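Side-chain contacts in transketolase (PDB 3L84), which is a two-subunit enzyme of the transketolase family, with two domains of the thiamine diphosphate-binding type followed by a smaller C-terminal domain: residues A[460-463]-A[464-467]; A[563-566]-A[567-570]; A[588-591]-A[592-595]. All blocks are in the same frame, centred on the assembly; numbering follows the deposited sequence.

Contact 1: residues A[460-463]-A[464-467]; sequences STFR and AMPN
Ala464 N donates to Ser460 O at 2.9 Å, and Met465 N donates to Thr461 O at 3.0 Å. These i to i+4 bonds form the last turn of helix 458-464, which ends where Met465 leaves helical geometry. The chain then runs into 469-471, which within this chain is a strand at the edge of the parallel sheet in the pyrimidine-binding domain. Past the helix end, a water sits between Phe462 O and Met465 O, 2.5 Å from each; these contacts are short and more acceptors are in reach than it has protons, so the bridge is uncertain. Ala464 O accepts from His588 ND1 of the second subunit. Ser460 OG is hydrogen-bonded to Glu591, with His588 O of its own chain also close, while Thr461 OG1 meets Thr461 of the second subunit. The guanidinium of Arg463 is paired with Glu585 and Glu591. The apolar contact is between Phe462 and selenomethionine Met465, which lie side by side. Met465 starts out extended, then bends at SE (chi3 33°). This turns CE back over one face of the phenyl ring, 3.3 Å from Phe462 CD2. The methyl covers the CD2-CE2 side of that face.

Contact 2: residues A[563-566]-A[567-570]; sequences ELFE and KQDK
Lys567 N donates to Leu564 O at 3.0 Å, and Gln568 N donates to Phe565 O at 3.1 Å. Both bonds span three residues. The Gln568 bond is the straighter of the two, at 166° against 144°. Phe565 O has a second donor, the side chain of Gln573. A water gives one proton to Glu566 O at 2.9 Å and another to Gln568 O at 2.7 Å, so it spans the backbone just after the turn. The carboxylate of Glu566 forms a salt bridge with Lys594. Glu563 is hydrogen-bonded to Thr470 on strand 469-471. Packing between the two segments is limited to a few atoms, and the buried Phe565 ring also packs on Tyr572 and Leu576 of helix 570-576. Phe565 and Gln568 cross at about a right angle, and Gln568 CG comes to the edge of the phenyl ring, 4.0 Å from Phe565 CD1. Phe565 has its ring anti to the backbone N (chi1 -169°), which sets that edge beside Gln568. The aliphatic part of Lys567 follows the turn, with CG 3.6 Å from Glu563 O. Beyond it, Asp569 OD1 accepts from Tyr572 N. The arrangement is a helix-to-helix connection: i to i+3 bonds carry the chain out of helix 562-566, and Asp569 is the N-cap of helix 570-576.

Contact 3: residues A[588-591]-A[592-595]; sequences HSNE and LYKF
Leu592 N, Tyr593 N and Lys594 N donate in turn to Ser589 O, Asn590 O and Glu591 O, each at 3.0 Å. All three bonds span three residues, as does Phe595 N to Leu592 O within the second segment. This is a 3-10 helix. The N-H groups point close to straight at the oxygens, at 159° or more. Side chains three apart come together on the same spacing. Leu592 folds back on Ser589: its CG is 3.4 Å from Ser589 O, and CD1 is 3.9 Å from Ser589 OG. That hydroxyl is bonded to Glu585. Asn590 and Tyr593 run side by side, with the amide at the edge of the ring and the two planes 37° apart. The same ring edge meets the backbone, with Tyr593 CD2 3.3 Å from Asn590 O. Glu591 holds CG between the backbone N and the carbonyl carbon (chi1 66°) and bends again at chi2, which brings its carboxylate to Ser460 on helix 458-464. The Lys594 chain is fully extended. The segments lie in the connection between strands 580-584 and 598-600. Leu592 and Tyr593 pack on Val599, Glu591 lies against Phe562 of helix 562-566, and Tyr593 and Lys594 touch Lys594 and Tyr593 of the second subunit.

In the fold
The contacts follow one another along the chain. Their centres form a compact triangle: about 15 Å from contact 1 to contact 2, about 13 Å from contact 1 to contact 3, and about 14 Å from contact 2 to contact 3. Contact 1 belongs to the pyrimidine-binding domain. Contacts 2 and 3 lie in the C-terminal domain, in the connections after strands 554-558 and 580-584 of its mixed sheet. Glu591 ties contact 3 to contact 1 across the two domains, and the Glu566-Lys594 salt bridge ties contact 2 to contact 3. Contacts 1 and 3 meet the second subunit at several residues, and contact 2 only at Glu566. The cluster therefore joins two domains at the dimer interface.

Contact 1: residues A[460-463]-A[464-467]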
loop_
_atom_site.group_PDB
_atom_site.type_symbol
_atom_site.label_atom_id
_atom_site.label_comp_id
_atom_site.label_asym_id
_atom_site.label_seq_id
_atom_site.Cartn_x
_atom_site.Cartn_y
_atom_site.Cartn_z
ATOM N N SER A 460 4.817 -3.050 -13.856
ATOM C CA SER A 460 5.835 -1.993 -13.887
ATOM C C SER A 460 6.422 -1.752 -12.498
ATOM O O SER A 460 7.619 -1.576 -12.340
ATOM C CB SER A 460 5.302 -0.683 -14.425
ATOM O OG SER A 460 4.971 -0.746 -15.790
ATOM N N THR A 461 5.570 -1.686 -11.479
ATOM C CA THR A 461 6.012 -1.499 -10.105
ATOM C C THR A 461 6.982 -2.575 -9.666
ATOM O O THR A 461 8.064 -2.255 -9.164
ATOM C CB THR A 461 4.849 -1.480 -9.142
ATOM O OG1 THR A 461 3.995 -0.372 -9.466
ATOM C CG2 THR A 461 5.277 -1.405 -7.682
ATOM N N PHE A 462 6.612 -3.838 -9.847
ATOM C CA PHE A 462 7.465 -4.917 -9.393
ATOM C C PHE A 462 8.754 -5.027 -10.201
ATOM O O PHE A 462 9.806 -5.312 -9.624
ATOM C CB PHE A 462 6.682 -6.239 -9.274
ATOM C CG PHE A 462 6.001 -6.346 -7.982
ATOM C CD1 PHE A 462 4.852 -5.675 -7.724
ATOM C CD2 PHE A 462 6.577 -7.140 -6.989
ATOM C CE1 PHE A 462 4.280 -5.724 -6.397
ATOM C CE2 PHE A 462 6.010 -7.222 -5.748
ATOM C CZ PHE A 462 4.910 -6.487 -5.442
ATOM N N ARG A 463 8.714 -4.757 -11.490
ATOM C CA ARG A 463 9.929 -4.748 -12.277
ATOM C C ARG A 463 10.825 -3.607 -11.878
ATOM O O ARG A 463 12.057 -3.802 -11.817
ATOM C CB ARG A 463 9.616 -4.687 -13.756
ATOM C CG ARG A 463 8.996 -5.975 -14.258
ATOM C CD ARG A 463 8.558 -5.822 -15.682
ATOM N NE ARG A 463 8.093 -7.090 -16.247
ATOM C CZ ARG A 463 7.391 -7.178 -17.352
ATOM N NH1 ARG A 463 6.949 -6.085 -17.956
ATOM N NH2 ARG A 463 7.034 -8.388 -17.797
ATOM N N ALA A 464 10.292 -2.441 -11.525
ATOM C CA ALA A 464 11.110 -1.298 -11.150
ATOM C C ALA A 464 11.727 -1.453 -9.763
ATOM O O ALA A 464 12.769 -0.862 -9.486
ATOM C CB ALA A 464 10.298 -0.022 -11.191
HETATM N N MSE A 465 11.087 -2.172 -8.848
HETATM C CA MSE A 465 11.617 -2.399 -7.519
HETATM C C MSE A 465 12.913 -3.214 -7.583
HETATM O O MSE A 465 12.924 -4.348 -8.088
HETATM C CB MSE A 465 10.577 -3.124 -6.672
HETATM C CG MSE A 465 11.077 -3.407 -5.245
HETATM SE SE MSE A 465 9.730 -4.101 -4.027
HETATM C CE MSE A 465 8.611 -5.155 -5.249
ATOM N N PRO A 466 14.001 -2.681 -7.032
ATOM C CA PRO A 466 15.227 -3.473 -6.996
ATOM C C PRO A 466 15.115 -4.767 -6.209
ATOM O O PRO A 466 14.266 -4.889 -5.318
ATOM C CB PRO A 466 16.238 -2.509 -6.345
ATOM C CG PRO A 466 15.705 -1.150 -6.665
ATOM C CD PRO A 466 14.225 -1.303 -6.560
ATOM N N ASN A 467 16.048 -5.684 -6.465
ATOM C CA ASN A 467 16.191 -6.911 -5.687
ATOM C C ASN A 467 14.918 -7.768 -5.649
ATOM O O ASN A 467 14.589 -8.338 -4.630
ATOM C CB ASN A 467 16.641 -6.647 -4.231
ATOM C CG ASN A 467 18.016 -6.097 -4.108
ATOM O OD1 ASN A 467 18.814 -6.135 -5.068
ATOM N ND2 ASN A 467 18.357 -5.650 -2.909
HETATM O O HOH W 1 12.242 -5.942 -9.911
#

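Contact 2: residues A[563-566]-A[567-570]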
loop_
_atom_site.group_PDB
_atom_site.type_symbol
_atom_site.label_atom_id
_atom_site.label_comp_id
_atom_site.label_asym_id
_atom_site.label_seq_id
_atom_site.Cartn_x
_atom_site.Cartn_y
_atom_site.Cartn_z
ATOM N N GLU A 563 13.728 -8.897 -15.405
ATOM C CA GLU A 563 14.945 -8.614 -14.639
ATOM C C GLU A 563 16.086 -9.551 -15.016
ATOM O O GLU A 563 17.239 -9.135 -15.100
ATOM C CB GLU A 563 14.676 -8.699 -13.144
ATOM C CG GLU A 563 13.657 -7.692 -12.681
ATOM C CD GLU A 563 12.208 -8.192 -12.586
ATOM O OE1 GLU A 563 11.829 -9.185 -13.262
ATOM O OE2 GLU A 563 11.475 -7.644 -11.733
ATOM N N LEU A 564 15.781 -10.826 -15.253
ATOM C CA LEU A 564 16.817 -11.741 -15.687
ATOM C C LEU A 564 17.274 -11.425 -17.084
ATOM O O LEU A 564 18.464 -11.542 -17.380
ATOM C CB LEU A 564 16.371 -13.213 -15.614
ATOM C CG LEU A 564 16.196 -13.785 -14.232
ATOM C CD1 LEU A 564 15.619 -15.212 -14.329
ATOM C CD2 LEU A 564 17.483 -13.750 -13.457
ATOM N N PHE A 565 16.370 -11.009 -17.955
ATOM C CA PHE A 565 16.757 -10.652 -19.317
ATOM C C PHE A 565 17.744 -9.482 -19.328
ATOM O O PHE A 565 18.689 -9.436 -20.136
ATOM C CB PHE A 565 15.520 -10.386 -20.201
ATOM C CG PHE A 565 15.810 -10.270 -21.653
ATOM C CD1 PHE A 565 16.755 -11.070 -22.284
ATOM C CD2 PHE A 565 15.049 -9.404 -22.424
ATOM C CE1 PHE A 565 16.984 -10.952 -23.636
ATOM C CE2 PHE A 565 15.263 -9.311 -23.788
ATOM C CZ PHE A 565 16.230 -10.072 -24.404
ATOM N N GLU A 566 17.528 -8.520 -18.438
ATOM C CA GLU A 566 18.408 -7.360 -18.290
ATOM C C GLU A 566 19.850 -7.764 -17.964
ATOM O O GLU A 566 20.765 -6.976 -18.206
ATOM C CB GLU A 566 17.905 -6.403 -17.205
ATOM C CG GLU A 566 16.613 -5.711 -17.512
ATOM C CD GLU A 566 16.210 -4.748 -16.422
ATOM O OE1 GLU A 566 15.655 -5.183 -15.371
ATOM O OE2 GLU A 566 16.441 -3.531 -16.588
ATOM N N LYS A 567 20.055 -8.941 -17.361
ATOM C CA LYS A 567 21.395 -9.405 -16.967
ATOM C C LYS A 567 22.125 -10.143 -18.083
ATOM O O LYS A 567 23.301 -10.480 -17.914
ATOM C CB LYS A 567 21.327 -10.351 -15.776
ATOM C CG LYS A 567 20.702 -9.769 -14.555
ATOM C CD LYS A 567 20.712 -10.717 -13.343
ATOM C CE LYS A 567 22.130 -10.953 -12.781
ATOM N NZ LYS A 567 22.927 -9.698 -12.452
ATOM N N GLN A 568 21.478 -10.415 -19.211
ATOM C CA GLN A 568 22.102 -11.240 -20.249
ATOM C C GLN A 568 23.116 -10.448 -21.039
ATOM O O GLN A 568 23.044 -9.214 -21.079
ATOM C CB GLN A 568 21.030 -11.813 -21.179
ATOM C CG GLN A 568 19.968 -12.648 -20.472
ATOM C CD GLN A 568 20.550 -13.659 -19.545
ATOM O OE1 GLN A 568 20.301 -13.619 -18.312
ATOM N NE2 GLN A 568 21.334 -14.564 -20.095
ATOM N N ASP A 569 24.059 -11.131 -21.673
ATOM C CA ASP A 569 25.050 -10.372 -22.422
ATOM C C ASP A 569 24.515 -9.924 -23.767
ATOM O O ASP A 569 23.447 -10.349 -24.211
ATOM C CB ASP A 569 26.399 -11.066 -22.516
ATOM C CG ASP A 569 26.368 -12.363 -23.251
ATOM O OD1 ASP A 569 25.518 -12.557 -24.147
ATOM O OD2 ASP A 569 27.286 -13.187 -22.967
ATOM N N LYS A 570 25.230 -8.993 -24.385
ATOM C CA LYS A 570 24.762 -8.374 -25.618
ATOM C C LYS A 570 24.590 -9.385 -26.743
ATOM O O LYS A 570 23.620 -9.327 -27.501
ATOM C CB LYS A 570 25.722 -7.263 -26.058
HETATM O O HOH W 2 23.395 -7.239 -19.279
#

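Contact 3: residues A[588-591]-A[592-595]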
loop_
_atom_site.group_PDB
_atom_site.type_symbol
_atom_site.label_atom_id
_atom_site.label_comp_id
_atom_site.label_asym_id
_atom_site.label_seq_id
_atom_site.Cartn_x
_atom_site.Cartn_y
_atom_site.Cartn_z
ATOM N N HIS A 588 0.292 -1.888 -18.740
ATOM C CA HIS A 588 0.874 -0.607 -19.201
ATOM C C HIS A 588 2.293 -0.690 -18.772
ATOM O O HIS A 588 2.619 -0.328 -17.623
ATOM C CB HIS A 588 0.209 0.562 -18.509
ATOM C CG HIS A 588 0.633 1.876 -19.040
ATOM N ND1 HIS A 588 0.578 3.001 -18.269
ATOM C CD2 HIS A 588 1.023 2.273 -20.279
ATOM C CE1 HIS A 588 0.972 4.035 -18.991
ATOM N NE2 HIS A 588 1.269 3.626 -20.205
ATOM N N SER A 589 3.106 -1.235 -19.661
ATOM C CA SER A 589 4.499 -1.618 -19.370
ATOM C C SER A 589 5.496 -0.929 -20.361
ATOM O O SER A 589 6.125 -1.501 -21.259
ATOM C CB SER A 589 4.663 -3.138 -19.194
ATOM O OG SER A 589 3.928 -3.860 -20.173
ATOM N N ASN A 590 5.676 0.369 -20.132
ATOM C CA ASN A 590 6.586 1.159 -20.897
ATOM C C ASN A 590 8.034 0.742 -20.704
ATOM O O ASN A 590 8.871 1.042 -21.536
ATOM C CB ASN A 590 6.462 2.659 -20.576
ATOM C CG ASN A 590 5.277 3.340 -21.257
ATOM O OD1 ASN A 590 4.719 4.316 -20.719
ATOM N ND2 ASN A 590 4.934 2.904 -22.435
ATOM N N GLU A 591 8.356 0.026 -19.630
ATOM C CA GLU A 591 9.694 -0.520 -19.487
ATOM C C GLU A 591 10.088 -1.433 -20.636
ATOM O O GLU A 591 11.279 -1.646 -20.877
ATOM C CB GLU A 591 9.857 -1.228 -18.131
ATOM C CG GLU A 591 9.014 -2.492 -17.927
ATOM C CD GLU A 591 7.608 -2.274 -17.406
ATOM O OE1 GLU A 591 7.121 -1.131 -17.330
ATOM O OE2 GLU A 591 6.959 -3.291 -17.084
ATOM N N LEU A 592 9.105 -2.001 -21.341
ATOM C CA LEU A 592 9.408 -2.827 -22.499
ATOM C C LEU A 592 10.144 -2.088 -23.594
ATOM O O LEU A 592 10.819 -2.745 -24.386
ATOM C CB LEU A 592 8.140 -3.444 -23.051
ATOM C CG LEU A 592 7.435 -4.528 -22.234
ATOM C CD1 LEU A 592 6.270 -5.123 -23.036
ATOM C CD2 LEU A 592 8.351 -5.611 -21.857
ATOM N N TYR A 593 10.079 -0.765 -23.623
ATOM C CA TYR A 593 10.876 -0.025 -24.605
ATOM C C TYR A 593 12.376 -0.159 -24.399
ATOM O O TYR A 593 13.128 0.179 -25.294
ATOM C CB TYR A 593 10.471 1.450 -24.593
ATOM C CG TYR A 593 9.144 1.789 -25.260
ATOM C CD1 TYR A 593 9.027 1.753 -26.661
ATOM C CD2 TYR A 593 8.037 2.096 -24.535
ATOM C CE1 TYR A 593 7.826 2.080 -27.291
ATOM C CE2 TYR A 593 6.830 2.421 -25.168
ATOM C CZ TYR A 593 6.751 2.427 -26.542
ATOM O OH TYR A 593 5.547 2.743 -27.138
ATOM N N LYS A 594 12.856 -0.688 -23.265
ATOM C CA LYS A 594 14.262 -1.028 -23.118
ATOM C C LYS A 594 14.678 -2.019 -24.210
ATOM O O LYS A 594 15.810 -1.950 -24.704
ATOM C CB LYS A 594 14.537 -1.565 -21.727
ATOM C CG LYS A 594 15.963 -1.884 -21.486
ATOM C CD LYS A 594 16.274 -2.158 -20.029
ATOM C CE LYS A 594 17.756 -2.512 -19.862
ATOM N NZ LYS A 594 18.189 -2.487 -18.426
ATOM N N PHE A 595 13.786 -2.923 -24.593
ATOM C CA PHE A 595 14.094 -3.997 -25.531
ATOM C C PHE A 595 13.335 -3.923 -26.827
ATOM O O PHE A 595 13.753 -4.568 -27.792
ATOM C CB PHE A 595 13.832 -5.363 -24.880
ATOM C CG PHE A 595 14.622 -5.594 -23.658
ATOM C CD1 PHE A 595 15.989 -5.708 -23.754
ATOM C CD2 PHE A 595 14.014 -5.729 -22.424
ATOM C CE1 PHE A 595 16.760 -5.910 -22.625
ATOM C CE2 PHE A 595 14.799 -5.946 -21.282
ATOM C CZ PHE A 595 16.162 -6.027 -21.420
#